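Local atomic coordinates of lysine-sensitive aspartokinase 3 (Escherichia coli, PDB entry 2J0W), a protein that catalyses the ATP-dependent phosphorylation of L-aspartate to 4-phospho-L-aspartate, the first step toward lysine, and is feedback-inhibited by lysine. Residues G225-D230 / S235-I240; F245-E250 / L298-A303; R322-E327 / A376-E381. All coordinates share one frame; numbering follows the deposited sequence.

Contact 1 (G225-D230 / S235-I240); sequences GIYTTD and SAAKRI. With ADP (adenosine-5'-diphosphate), chain D.
The phenol ring of Tyr227 lies against the backbone of Arg239, whose CA sits over the ring centre. Arg239 CB adds a CH-pi contact, 4.0 Å from the Tyr227 ring centroid and 14° off its normal. From the edge, Ala237 O approaches Tyr227 CD2 at 3.4 Å. The ring reaches this surface because Tyr227 CG stands beside its own backbone N (chi1 -73°), and a flat residue suits the close approach of the two chains. Beyond it the Arg239 chain is bent at chi2 and chi3, and its NH2 bonds to Gly285 O.

Thr228 meets Lys238 through two polar atoms: its N donates to Lys238 O at 2.8 Å, and its OG1 accepts a longer bond from Lys238 N, 3.3 Å. The same hydroxyl also pairs with His444 NE2, while the methyl CG2 rests on Ile240 CG1. Gly225 has a backbone conformation in which a side chain would strike the preceding carbonyl.

Trading Tyr227 for an alanine here would probably strip Arg239 CB and Ala237 of their aromatic cover and leave a gap beside the hairpin.

Adenine is read by the backbone: Tyr227 N donates to ADP N1 at 2.8 Å with a 165° angle, and ADP N6 donates to Tyr227 O. The whole is a beta hairpin at the border of the amino acid kinase sheet, whose backbone forms part of the adenine end of the ADP pocket.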
ATOM      1  N   GLY A 225       3.203  30.430  15.006  1.00 67.33           N
ATOM      2  CA  GLY A 225       2.196  29.402  14.772  1.00 68.19           C
ATOM      3  C   GLY A 225       2.493  28.371  13.692  1.00 67.11           C
ATOM      4  O   GLY A 225       3.608  28.296  13.177  1.00 72.25           O
ATOM      5  N   ILE A 226       1.486  27.567  13.360  1.00 63.11           N
ATOM      6  CA  ILE A 226       1.596  26.535  12.330  1.00 59.95           C
ATOM      7  C   ILE A 226       0.922  27.081  11.056  1.00 58.85           C
ATOM      8  O   ILE A 226      -0.240  27.490  11.088  1.00 57.72           O
ATOM      9  CB  ILE A 226       0.872  25.229  12.787  1.00 62.24           C
ATOM     10  CG1 ILE A 226       1.454  24.741  14.117  1.00 59.46           C
ATOM     11  CG2 ILE A 226       1.014  24.134  11.735  1.00 52.03           C
ATOM     12  CD1 ILE A 226       0.693  23.558  14.714  1.00 52.80           C
ATOM     13  N   TYR A 227       1.644  27.093   9.941  1.00 55.73           N
ATOM     14  CA  TYR A 227       1.087  27.614   8.696  1.00 58.20           C
ATOM     15  C   TYR A 227       0.547  26.536   7.777  1.00 58.80           C
ATOM     16  O   TYR A 227       0.668  25.357   8.069  1.00 61.82           O
ATOM     17  CB  TYR A 227       2.143  28.425   7.948  1.00 62.82           C
ATOM     18  CG  TYR A 227       2.428  29.754   8.589  1.00 66.84           C
ATOM     19  CD1 TYR A 227       2.671  29.845   9.953  1.00 63.60           C
ATOM     20  CD2 TYR A 227       2.435  30.927   7.838  1.00 69.10           C
ATOM     21  CE1 TYR A 227       2.907  31.062  10.561  1.00 68.96           C
ATOM     22  CE2 TYR A 227       2.674  32.157   8.439  1.00 66.27           C
ATOM     23  CZ  TYR A 227       2.908  32.214   9.804  1.00 64.84           C
ATOM     24  OH  TYR A 227       3.137  33.418  10.424  1.00 68.04           O
ATOM     25  N   THR A 228      -0.043  26.949   6.662  1.00 58.95           N
ATOM     26  CA  THR A 228      -0.593  26.010   5.693  1.00 62.88           C
ATOM     27  C   THR A 228       0.514  25.317   4.903  1.00 61.28           C
ATOM     28  O   THR A 228       0.255  24.549   3.981  1.00 59.64           O
ATOM     29  CB  THR A 228      -1.534  26.715   4.702  1.00 70.37           C
ATOM     30  OG1 THR A 228      -0.818  27.754   4.022  1.00 74.79           O
ATOM     31  CG2 THR A 228      -2.737  27.297   5.442  1.00 65.36           C
ATOM     32  N   THR A 229       1.752  25.612   5.267  1.00 60.63           N
ATOM     33  CA  THR A 229       2.905  24.998   4.633  1.00 60.10           C
ATOM     34  C   THR A 229       4.134  25.791   5.050  1.00 62.22           C
ATOM     35  O   THR A 229       4.021  26.930   5.493  1.00 61.96           O
ATOM     36  CB  THR A 229       2.780  24.985   3.103  1.00 55.60           C
ATOM     37  OG1 THR A 229       3.661  23.997   2.561  1.00 53.35           O
ATOM     38  CG2 THR A 229       3.139  26.322   2.537  1.00 59.88           C
ATOM     39  N   ASP A 230       5.305  25.180   4.920  1.00 64.21           N
ATOM     40  CA  ASP A 230       6.546  25.825   5.301  1.00 62.68           C
ATOM     41  C   ASP A 230       6.636  27.226   4.685  1.00 62.52           C
ATOM     42  O   ASP A 230       6.680  27.383   3.457  1.00 62.26           O
ATOM     43  CB  ASP A 230       7.740  24.974   4.844  1.00 63.61           C
ATOM     44  CG  ASP A 230       9.043  25.389   5.504  1.00 69.99           C
ATOM     45  OD1 ASP A 230       9.328  26.602   5.567  1.00 66.91           O
ATOM     46  OD2 ASP A 230       9.795  24.498   5.954  1.00 81.97           O
ATOM     47  N   SER A 235       5.848  31.736   0.485  1.00 66.96           N
ATOM     48  CA  SER A 235       5.848  33.070   1.074  1.00 71.50           C
ATOM     49  C   SER A 235       4.406  33.431   1.449  1.00 71.35           C
ATOM     50  O   SER A 235       4.119  33.927   2.543  1.00 70.37           O
ATOM     51  CB  SER A 235       6.393  34.071   0.051  1.00 75.16           C
ATOM     52  OG  SER A 235       7.401  33.470  -0.746  1.00 75.54           O
ATOM     53  N   ALA A 236       3.501  33.153   0.520  1.00 69.84           N
ATOM     54  CA  ALA A 236       2.088  33.428   0.702  1.00 68.75           C
ATOM     55  C   ALA A 236       1.414  32.442   1.643  1.00 69.48           C
ATOM     56  O   ALA A 236       0.186  32.342   1.658  1.00 70.77           O
ATOM     57  CB  ALA A 236       1.394  33.408  -0.637  1.00 69.86           C
ATOM     58  N   ALA A 237       2.204  31.716   2.425  1.00 66.68           N
ATOM     59  CA  ALA A 237       1.649  30.747   3.359  1.00 64.64           C
ATOM     60  C   ALA A 237       0.818  31.457   4.399  1.00 64.79           C
ATOM     61  O   ALA A 237       1.253  32.449   4.977  1.00 65.88           O
ATOM     62  CB  ALA A 237       2.752  29.988   4.031  1.00 71.00           C
ATOM     63  N   LYS A 238      -0.378  30.937   4.637  1.00 67.67           N
ATOM     64  CA  LYS A 238      -1.294  31.524   5.615  1.00 69.96           C
ATOM     65  C   LYS A 238      -1.132  30.841   6.977  1.00 67.39           C
ATOM     66  O   LYS A 238      -0.903  29.631   7.037  1.00 68.91           O
ATOM     67  CB  LYS A 238      -2.771  31.356   5.169  1.00 77.37           C
ATOM     68  CG  LYS A 238      -3.078  31.476   3.661  1.00 82.02           C
ATOM     69  CD  LYS A 238      -2.772  32.860   3.087  1.00 93.60           C
ATOM     70  CE  LYS A 238      -3.100  32.943   1.590  1.00 97.89           C
ATOM     71  NZ  LYS A 238      -2.628  34.232   0.992  1.00 97.09           N
ATOM     72  N   ARG A 239      -1.251  31.603   8.064  1.00 65.49           N
ATOM     73  CA  ARG A 239      -1.163  31.013   9.401  1.00 64.69           C
ATOM     74  C   ARG A 239      -2.468  30.283   9.695  1.00 66.04           C
ATOM     75  O   ARG A 239      -3.506  30.621   9.140  1.00 68.20           O
ATOM     76  CB  ARG A 239      -0.970  32.071  10.496  1.00 60.42           C
ATOM     77  CG  ARG A 239      -0.867  31.431  11.878  1.00 62.77           C
ATOM     78  CD  ARG A 239      -1.857  31.982  12.879  1.00 69.99           C
ATOM     79  NE  ARG A 239      -1.239  33.040  13.663  1.00 81.51           N
ATOM     80  CZ  ARG A 239      -1.068  34.287  13.234  1.00 87.45           C
ATOM     81  NH1 ARG A 239      -1.488  34.646  12.025  1.00 90.16           N
ATOM     82  NH2 ARG A 239      -0.434  35.164  13.996  1.00 89.04           N
ATOM     83  N   ILE A 240      -2.413  29.294  10.575  1.00 66.69           N
ATOM     84  CA  ILE A 240      -3.592  28.523  10.943  1.00 67.41           C
ATOM     85  C   ILE A 240      -3.846  28.717  12.421  1.00 67.35           C
ATOM     86  O   ILE A 240      -3.198  28.090  13.246  1.00 65.93           O
ATOM     87  CB  ILE A 240      -3.362  27.037  10.690  1.00 69.37           C
ATOM     88  CG1 ILE A 240      -3.110  26.816   9.201  1.00 71.54           C
ATOM     89  CG2 ILE A 240      -4.534  26.231  11.239  1.00 68.86           C
ATOM     90  CD1 ILE A 240      -2.794  25.389   8.863  1.00 75.76           C
TER
HETATM   91  PB  ADP D 820      12.800  25.135  16.790  1.00 54.19           P
HETATM   92  O1B ADP D 820      11.995  26.220  17.397  1.00 58.10           O
HETATM   93  O2B ADP D 820      14.241  25.174  17.235  1.00 57.23           O
HETATM   94  O3B ADP D 820      12.176  23.728  17.074  1.00 61.57           O
HETATM   95  PA  ADP D 820      12.815  24.484  13.955  1.00 48.62           P
HETATM   96  O1A ADP D 820      13.717  25.032  12.913  1.00 40.42           O
HETATM   97  O2A ADP D 820      13.097  23.086  14.404  1.00 47.24           O
HETATM   98  O3A ADP D 820      12.804  25.421  15.221  1.00 40.30           O
HETATM   99  O5' ADP D 820      11.372  24.637  13.250  1.00 49.04           O
HETATM  100  C5' ADP D 820      10.631  25.858  12.933  1.00 39.04           C
HETATM  101  C4' ADP D 820      10.522  25.923  11.420  1.00 39.60           C
HETATM  102  O4' ADP D 820       9.861  24.814  10.742  1.00 46.89           O
HETATM  103  C3' ADP D 820       9.858  27.121  10.794  1.00 48.89           C
HETATM  104  O3' ADP D 820      10.792  28.195  11.048  1.00 52.51           O
HETATM  105  C2' ADP D 820       9.745  26.663   9.355  1.00 46.84           C
HETATM  106  O2' ADP D 820      10.957  26.865   8.649  1.00 53.91           O
HETATM  107  C1' ADP D 820       9.434  25.213   9.451  1.00 50.60           C
HETATM  108  N9  ADP D 820       8.000  24.804   9.069  1.00 54.44           N
HETATM  109  C8  ADP D 820       7.778  23.790   8.205  1.00 55.18           C
HETATM  110  N7  ADP D 820       6.511  23.533   7.953  1.00 55.99           N
HETATM  111  C5  ADP D 820       5.861  24.430   8.708  1.00 52.39           C
HETATM  112  C6  ADP D 820       4.443  24.662   8.861  1.00 55.22           C
HETATM  113  N6  ADP D 820       3.526  23.979   8.269  1.00 55.44           N
HETATM  114  N1  ADP D 820       4.114  25.708   9.743  1.00 59.68           N
HETATM  115  C2  ADP D 820       5.081  26.477  10.414  1.00 57.86           C
HETATM  116  N3  ADP D 820       6.418  26.258  10.264  1.00 52.07           N
HETATM  117  C4  ADP D 820       6.756  25.252   9.421  1.00 49.01           C

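Contact 2 (F245-E250 / L298-A303)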
ATOM      1  N   PHE A 245      -5.401  17.575  16.805  1.00 56.40           N
ATOM      2  CA  PHE A 245      -4.346  16.566  16.932  1.00 56.80           C
ATOM      3  C   PHE A 245      -3.989  15.755  15.688  1.00 59.10           C
ATOM      4  O   PHE A 245      -2.897  15.915  15.136  1.00 60.46           O
ATOM      5  CB  PHE A 245      -4.683  15.614  18.082  1.00 49.84           C
ATOM      6  CG  PHE A 245      -4.538  16.238  19.436  1.00 52.16           C
ATOM      7  CD1 PHE A 245      -3.524  17.168  19.681  1.00 43.53           C
ATOM      8  CD2 PHE A 245      -5.375  15.865  20.483  1.00 56.75           C
ATOM      9  CE1 PHE A 245      -3.345  17.706  20.935  1.00 49.03           C
ATOM     10  CE2 PHE A 245      -5.206  16.402  21.757  1.00 55.96           C
ATOM     11  CZ  PHE A 245      -4.188  17.324  21.984  1.00 49.68           C
ATOM     12  N   ALA A 246      -4.893  14.886  15.246  1.00 59.18           N
ATOM     13  CA  ALA A 246      -4.583  14.057  14.089  1.00 61.55           C
ATOM     14  C   ALA A 246      -4.218  14.893  12.873  1.00 59.83           C
ATOM     15  O   ALA A 246      -3.322  14.520  12.115  1.00 61.31           O
ATOM     16  CB  ALA A 246      -5.743  13.121  13.773  1.00 58.31           C
ATOM     17  N   GLU A 247      -4.893  16.016  12.678  1.00 57.11           N
ATOM     18  CA  GLU A 247      -4.555  16.845  11.531  1.00 59.30           C
ATOM     19  C   GLU A 247      -3.083  17.185  11.550  1.00 55.34           C
ATOM     20  O   GLU A 247      -2.336  16.863  10.636  1.00 54.31           O
ATOM     21  CB  GLU A 247      -5.348  18.149  11.545  1.00 66.34           C
ATOM     22  CG  GLU A 247      -6.710  18.065  10.925  1.00 72.43           C
ATOM     23  CD  GLU A 247      -7.482  19.340  11.125  1.00 68.49           C
ATOM     24  OE1 GLU A 247      -8.051  19.519  12.220  1.00 62.76           O
ATOM     25  OE2 GLU A 247      -7.500  20.163  10.192  1.00 63.96           O
ATOM     26  N   ALA A 248      -2.687  17.856  12.618  1.00 56.88           N
ATOM     27  CA  ALA A 248      -1.312  18.296  12.827  1.00 58.33           C
ATOM     28  C   ALA A 248      -0.355  17.127  12.970  1.00 57.43           C
ATOM     29  O   ALA A 248       0.752  17.151  12.431  1.00 55.21           O
ATOM     30  CB  ALA A 248      -1.249  19.152  14.070  1.00 60.24           C
ATOM     31  N   ALA A 249      -0.798  16.120  13.716  1.00 54.73           N
ATOM     32  CA  ALA A 249      -0.014  14.923  13.946  1.00 50.73           C
ATOM     33  C   ALA A 249       0.514  14.455  12.606  1.00 51.15           C
ATOM     34  O   ALA A 249       1.699  14.153  12.458  1.00 50.37           O
ATOM     35  CB  ALA A 249      -0.880  13.849  14.562  1.00 42.95           C
ATOM     36  N   GLU A 250      -0.379  14.425  11.622  1.00 53.63           N
ATOM     37  CA  GLU A 250      -0.021  13.993  10.282  1.00 57.97           C
ATOM     38  C   GLU A 250       0.810  15.031   9.536  1.00 62.05           C
ATOM     39  O   GLU A 250       1.596  14.677   8.649  1.00 63.28           O
ATOM     40  CB  GLU A 250      -1.280  13.623   9.485  1.00 53.91           C
ATOM     41  CG  GLU A 250      -1.738  12.178   9.718  1.00 67.59           C
ATOM     42  CD  GLU A 250      -2.848  11.723   8.769  1.00 72.67           C
ATOM     43  OE1 GLU A 250      -2.840  12.145   7.591  1.00 72.21           O
ATOM     44  OE2 GLU A 250      -3.718  10.926   9.197  1.00 68.74           O
ATOM     45  N   LEU A 298     -11.449  21.293   4.237  1.00 67.43           N
ATOM     46  CA  LEU A 298     -11.285  20.068   3.484  1.00 67.43           C
ATOM     47  C   LEU A 298      -9.795  19.958   3.244  1.00 66.74           C
ATOM     48  O   LEU A 298      -9.247  18.864   3.155  1.00 68.50           O
ATOM     49  CB  LEU A 298     -12.031  20.145   2.152  1.00 68.94           C
ATOM     50  CG  LEU A 298     -12.031  18.848   1.338  1.00 78.49           C
ATOM     51  CD1 LEU A 298     -12.773  17.760   2.106  1.00 81.82           C
ATOM     52  CD2 LEU A 298     -12.680  19.087  -0.012  1.00 78.53           C
ATOM     53  N   PHE A 299      -9.145  21.113   3.158  1.00 65.98           N
ATOM     54  CA  PHE A 299      -7.705  21.172   2.941  1.00 66.67           C
ATOM     55  C   PHE A 299      -7.068  22.135   3.932  1.00 67.64           C
ATOM     56  O   PHE A 299      -7.256  23.343   3.813  1.00 71.62           O
ATOM     57  CB  PHE A 299      -7.388  21.661   1.524  1.00 61.55           C
ATOM     58  CG  PHE A 299      -8.027  20.847   0.431  1.00 57.50           C
ATOM     59  CD1 PHE A 299      -8.101  19.463   0.519  1.00 54.22           C
ATOM     60  CD2 PHE A 299      -8.504  21.467  -0.720  1.00 67.00           C
ATOM     61  CE1 PHE A 299      -8.634  18.704  -0.517  1.00 59.93           C
ATOM     62  CE2 PHE A 299      -9.038  20.724  -1.768  1.00 73.45           C
ATOM     63  CZ  PHE A 299      -9.104  19.334  -1.666  1.00 69.51           C
ATOM     64  N   ARG A 300      -6.317  21.615   4.905  1.00 64.43           N
ATOM     65  CA  ARG A 300      -5.662  22.483   5.882  1.00 62.74           C
ATOM     66  C   ARG A 300      -4.332  22.968   5.360  1.00 61.09           C
ATOM     67  O   ARG A 300      -4.064  24.164   5.349  1.00 61.72           O
ATOM     68  CB  ARG A 300      -5.397  21.760   7.200  1.00 63.03           C
ATOM     69  CG  ARG A 300      -6.575  21.636   8.131  1.00 69.86           C
ATOM     70  CD  ARG A 300      -6.787  22.846   9.029  1.00 62.78           C
ATOM     71  NE  ARG A 300      -7.736  22.485  10.080  1.00 67.30           N
ATOM     72  CZ  ARG A 300      -8.271  23.322  10.964  1.00 74.41           C
ATOM     73  NH1 ARG A 300      -7.960  24.610  10.945  1.00 74.14           N
ATOM     74  NH2 ARG A 300      -9.121  22.858  11.874  1.00 77.92           N
ATOM     75  N   ALA A 301      -3.497  22.032   4.923  1.00 61.58           N
ATOM     76  CA  ALA A 301      -2.178  22.403   4.450  1.00 59.33           C
ATOM     77  C   ALA A 301      -1.472  21.348   3.627  1.00 57.69           C
ATOM     78  O   ALA A 301      -2.000  20.278   3.358  1.00 59.61           O
ATOM     79  CB  ALA A 301      -1.317  22.770   5.636  1.00 58.02           C
ATOM     80  N   LEU A 302      -0.254  21.687   3.231  1.00 55.89           N
ATOM     81  CA  LEU A 302       0.602  20.810   2.458  1.00 54.99           C
ATOM     82  C   LEU A 302       1.881  20.650   3.268  1.00 54.63           C
ATOM     83  O   LEU A 302       2.330  21.589   3.925  1.00 56.31           O
ATOM     84  CB  LEU A 302       0.923  21.437   1.104  1.00 56.77           C
ATOM     85  CG  LEU A 302      -0.284  21.775   0.227  1.00 58.72           C
ATOM     86  CD1 LEU A 302       0.184  22.554  -0.985  1.00 39.93           C
ATOM     87  CD2 LEU A 302      -1.000  20.494  -0.191  1.00 58.11           C
ATOM     88  N   ALA A 303       2.457  19.454   3.232  1.00 54.20           N
ATOM     89  CA  ALA A 303       3.688  19.156   3.958  1.00 46.99           C
ATOM     90  C   ALA A 303       4.668  18.482   3.011  1.00 45.32           C
ATOM     91  O   ALA A 303       4.286  17.638   2.195  1.00 43.75           O
ATOM     92  CB  ALA A 303       3.391  18.249   5.138  1.00 26.30           C
TER
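The guanidinium of Arg300 receives Glu247 OE2 at its edge, near its own plane and on the NE side. The carboxylate is not coplanar with it: the two flat groups are turned 39° apart, and the side chains cross at about a right angle. A second flat group, the Phe299 ring, has Leu298 CG 3.9 Å above one face, displaced toward the rim; it packs on Leu447 and Phe448 of helix 436-448 rather than on helix 245-253.

This is a buried salt bridge between helix 245-253, which follows strand 239-244, the second strand of the adenine-side hairpin, and strand 299-313 of the sheet in the regulatory part of the chain. The strand carries a classic beta bulge here, Arg300 and Ala301 both facing Ile392.

With Glu247 CA and Arg300 CA 8.1 Å apart, two long side chains are needed to meet, and opposite charges suit a site where both residues are buried. Glu247 runs extended beyond CG, whereas Arg300 bends at chi2 (-85°), which swings NE round to the carboxylate. The modelled separation of Arg300 NE and Glu247 OE2, 2.3 Å, is too short to be trusted: the residues are paired as a salt bridge, but the position of OE2, and with it the bond length, is doubtful. Such a pairing of opposite charges would probably help to keep both groups charged in this buried setting.

Glu250, one turn further along the helix, uses its carboxylate on Asn426 ND2 and Ser423 OG, and packs on Glu346 of the second subunit. Small Ala248 and Ala249 let helix 264-270 come close through Leu264.

The other carboxylate oxygen, Glu247 OE1, lies 3.5 Å from Arg300 NH2 and accepts a hydrogen bond from the backbone N of Ala244, just before the helix.

Contact 3 (R322-E327 / A376-E381); sequences RGFLAE and ALCRVE
Phe324 reaches across from helix 321-328 to the turn at Leu377 and Cys378. Its CB points neither straight at the other segment nor from it; CG, anti to the backbone N (chi1 175°), turns the ring so that its end comes nearer. From CG the ring leads out to CE1 and CZ, the two atoms that touch. Leu377 O lies at the ring edge, in plane, 3.9 Å from CE1, and Cys378 CB is in plane there too. CE1 and Cys378 CB are modelled closer than carbons can sit, so their separation is doubtful; CZ is the next atom to Cys378 CB, at 3.6 Å in the model. The sulfur takes part as well: Cys378 SG is 5.1 Å from the Phe324 ring centroid and 65° off the ring normal, an oblique sulfur-aromatic contact. A small, polarisable cysteine suits this place close to an aromatic ring, and it also packs on Leu313.

One turn along the helix, Glu327 offers its aliphatic part. Its CG meets Leu377 CD2 at 3.6 Å. Leu377 suits its place by being branched and apolar, for it also packs on Leu319 and Ile331.

Phe324 and Leu325 belong to the allosteric lysine site, which is shared between the dimer partners. Leu325 leaves the same helix in another direction and packs on Phe329 of the second subunit. In the ACT fold of this region, helix 321-328 thus lies with one side toward the dimer partner and another toward the join between helix 368-377 and strand 380-384, a neighbour of strand 299-313 in the sheet.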
ATOM      1  N   ARG A 322       0.403 -14.203   0.251  1.00129.79           N
ATOM      2  CA  ARG A 322       0.071 -14.160   1.669  1.00129.20           C
ATOM      3  C   ARG A 322       1.354 -14.098   2.480  1.00125.99           C
ATOM      4  O   ARG A 322       1.532 -13.206   3.305  1.00126.64           O
ATOM      5  CB  ARG A 322      -0.729 -15.403   2.056  1.00134.69           C
ATOM      6  CG  ARG A 322      -1.390 -16.078   0.871  1.00145.63           C
ATOM      7  CD  ARG A 322      -2.270 -15.092   0.124  1.00155.17           C
ATOM      8  NE  ARG A 322      -2.620 -15.551  -1.217  1.00163.18           N
ATOM      9  CZ  ARG A 322      -3.533 -16.480  -1.481  1.00167.41           C
ATOM     10  NH1 ARG A 322      -4.200 -17.063  -0.495  1.00170.13           N
ATOM     11  NH2 ARG A 322      -3.785 -16.820  -2.738  1.00168.09           N
ATOM     12  N   GLY A 323       2.249 -15.050   2.234  1.00121.32           N
ATOM     13  CA  GLY A 323       3.511 -15.072   2.946  1.00114.84           C
ATOM     14  C   GLY A 323       4.484 -14.075   2.348  1.00109.97           C
ATOM     15  O   GLY A 323       5.128 -13.316   3.079  1.00110.88           O
ATOM     16  N   PHE A 324       4.590 -14.066   1.017  1.00104.14           N
ATOM     17  CA  PHE A 324       5.502 -13.146   0.343  1.00 98.71           C
ATOM     18  C   PHE A 324       5.406 -11.779   0.981  1.00 94.12           C
ATOM     19  O   PHE A 324       6.380 -11.033   1.013  1.00 94.56           O
ATOM     20  CB  PHE A 324       5.191 -12.997  -1.148  1.00 97.62           C
ATOM     21  CG  PHE A 324       6.045 -11.956  -1.824  1.00 95.72           C
ATOM     22  CD1 PHE A 324       7.401 -12.180  -2.028  1.00 94.26           C
ATOM     23  CD2 PHE A 324       5.511 -10.725  -2.187  1.00 91.13           C
ATOM     24  CE1 PHE A 324       8.206 -11.197  -2.573  1.00 92.36           C
ATOM     25  CE2 PHE A 324       6.313  -9.736  -2.735  1.00 88.69           C
ATOM     26  CZ  PHE A 324       7.662  -9.971  -2.929  1.00 89.28           C
ATOM     27  N   LEU A 325       4.214 -11.448   1.465  1.00 89.37           N
ATOM     28  CA  LEU A 325       4.000 -10.178   2.134  1.00 82.98           C
ATOM     29  C   LEU A 325       4.251 -10.421   3.612  1.00 79.91           C
ATOM     30  O   LEU A 325       5.175  -9.852   4.183  1.00 80.88           O
ATOM     31  CB  LEU A 325       2.571  -9.669   1.904  1.00 79.10           C
ATOM     32  CG  LEU A 325       2.191  -9.366   0.448  1.00 69.66           C
ATOM     33  CD1 LEU A 325       0.807  -8.757   0.382  1.00 65.72           C
ATOM     34  CD2 LEU A 325       3.199  -8.418  -0.156  1.00 63.61           C
ATOM     35  N   ALA A 326       3.449 -11.291   4.219  1.00 78.16           N
ATOM     36  CA  ALA A 326       3.586 -11.618   5.640  1.00 77.84           C
ATOM     37  C   ALA A 326       5.040 -11.788   6.062  1.00 76.02           C
ATOM     38  O   ALA A 326       5.386 -11.560   7.220  1.00 75.08           O
ATOM     39  CB  ALA A 326       2.817 -12.891   5.966  1.00 79.37           C
ATOM     40  N   GLU A 327       5.882 -12.200   5.121  1.00 75.55           N
ATOM     41  CA  GLU A 327       7.301 -12.398   5.389  1.00 75.30           C
ATOM     42  C   GLU A 327       8.031 -11.071   5.246  1.00 74.36           C
ATOM     43  O   GLU A 327       8.679 -10.600   6.182  1.00 70.98           O
ATOM     44  CB  GLU A 327       7.887 -13.419   4.411  1.00 76.40           C
ATOM     45  CG  GLU A 327       9.338 -13.804   4.690  1.00 87.03           C
ATOM     46  CD  GLU A 327       9.589 -14.168   6.149  1.00 87.72           C
ATOM     47  OE1 GLU A 327       8.665 -14.694   6.806  1.00 94.73           O
ATOM     48  OE2 GLU A 327      10.718 -13.940   6.635  1.00 84.95           O
ATOM     49  N   ALA A 376      17.288 -12.097  -2.160  1.00 99.37           N
ATOM     50  CA  ALA A 376      17.049 -13.477  -2.578  1.00 98.75           C
ATOM     51  C   ALA A 376      15.574 -13.831  -2.457  1.00 96.90           C
ATOM     52  O   ALA A 376      15.022 -14.528  -3.308  1.00 97.05           O
ATOM     53  CB  ALA A 376      17.885 -14.431  -1.732  1.00 99.54           C
ATOM     54  N   LEU A 377      14.943 -13.354  -1.388  1.00 92.83           N
ATOM     55  CA  LEU A 377      13.529 -13.611  -1.161  1.00 87.73           C
ATOM     56  C   LEU A 377      12.647 -12.874  -2.169  1.00 84.13           C
ATOM     57  O   LEU A 377      11.492 -13.238  -2.377  1.00 83.14           O
ATOM     58  CB  LEU A 377      13.133 -13.183   0.251  1.00 84.67           C
ATOM     59  CG  LEU A 377      11.615 -13.111   0.469  1.00 86.53           C
ATOM     60  CD1 LEU A 377      11.002 -14.472   0.175  1.00 85.20           C
ATOM     61  CD2 LEU A 377      11.292 -12.670   1.890  1.00 87.33           C
ATOM     62  N   CYS A 378      13.192 -11.837  -2.791  1.00 81.89           N
ATOM     63  CA  CYS A 378      12.438 -11.046  -3.756  1.00 81.09           C
ATOM     64  C   CYS A 378      13.319  -9.956  -4.336  1.00 77.44           C
ATOM     65  O   CYS A 378      14.010  -9.270  -3.598  1.00 76.83           O
ATOM     66  CB  CYS A 378      11.237 -10.400  -3.068  1.00 85.18           C
ATOM     67  SG  CYS A 378      11.657  -9.372  -1.628  1.00 89.99           S
ATOM     68  N   ARG A 379      13.298  -9.804  -5.653  1.00 75.84           N
ATOM     69  CA  ARG A 379      14.088  -8.779  -6.309  1.00 75.87           C
ATOM     70  C   ARG A 379      13.832  -7.413  -5.655  1.00 80.77           C
ATOM     71  O   ARG A 379      12.688  -7.072  -5.330  1.00 81.16           O
ATOM     72  CB  ARG A 379      13.718  -8.704  -7.784  1.00 71.96           C
ATOM     73  CG  ARG A 379      13.753  -7.292  -8.303  1.00 81.30           C
ATOM     74  CD  ARG A 379      12.873  -7.144  -9.490  1.00 91.00           C
ATOM     75  NE  ARG A 379      13.626  -7.284 -10.722  1.00 96.90           N
ATOM     76  CZ  ARG A 379      13.068  -7.291 -11.924  1.00 97.87           C
ATOM     77  NH1 ARG A 379      11.751  -7.170 -12.039  1.00 91.89           N
ATOM     78  NH2 ARG A 379      13.827  -7.406 -13.006  1.00 98.36           N
ATOM     79  N   VAL A 380      14.900  -6.631  -5.484  1.00 82.85           N
ATOM     80  CA  VAL A 380      14.813  -5.305  -4.868  1.00 81.81           C
ATOM     81  C   VAL A 380      15.088  -4.157  -5.830  1.00 78.12           C
ATOM     82  O   VAL A 380      15.668  -4.340  -6.900  1.00 77.67           O
ATOM     83  CB  VAL A 380      15.809  -5.161  -3.700  1.00 82.59           C
ATOM     84  CG1 VAL A 380      15.465  -6.143  -2.591  1.00 83.15           C
ATOM     85  CG2 VAL A 380      17.225  -5.391  -4.205  1.00 83.88           C
ATOM     86  N   GLU A 381      14.658  -2.969  -5.424  1.00 76.50           N
ATOM     87  CA  GLU A 381      14.848  -1.748  -6.197  1.00 76.64           C
ATOM     88  C   GLU A 381      14.950  -0.586  -5.224  1.00 75.77           C
ATOM     89  O   GLU A 381      14.266  -0.573  -4.194  1.00 74.35           O
ATOM     90  CB  GLU A 381      13.673  -1.499  -7.135  1.00 78.25           C
ATOM     91  CG  GLU A 381      13.703  -2.288  -8.413  1.00 85.15           C
ATOM     92  CD  GLU A 381      12.684  -1.776  -9.411  1.00 95.82           C
ATOM     93  OE1 GLU A 381      12.823  -0.614  -9.854  1.00 97.73           O
ATOM     94  OE2 GLU A 381      11.744  -2.527  -9.750  1.00 99.94           O
TER

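Contacts 1 and 2 are neighbours, their centres about 12 Å apart, and strand 239-244 runs directly into helix 245-253. They are tied together where the adenine-binding loop meets the regulatory sheet: Thr228 O lies 3.0 Å from Leu302 N, and Thr229 OG1 3.1 Å from Leu302 O, both probable hydrogen bonds. The side chain of Arg300 in contact 2 is about 9 Å from ADP. Contact 3 is remote, its centre about 33 Å from that of contact 2 and about 41 Å from that of contact 1, yet strand 299-313, which takes part in contact 2, pairs with strand 380-384 of contact 3. This sheet thus runs from beside the adenine-binding hairpin toward the lysine-site domain, a route by which the two could be coupled.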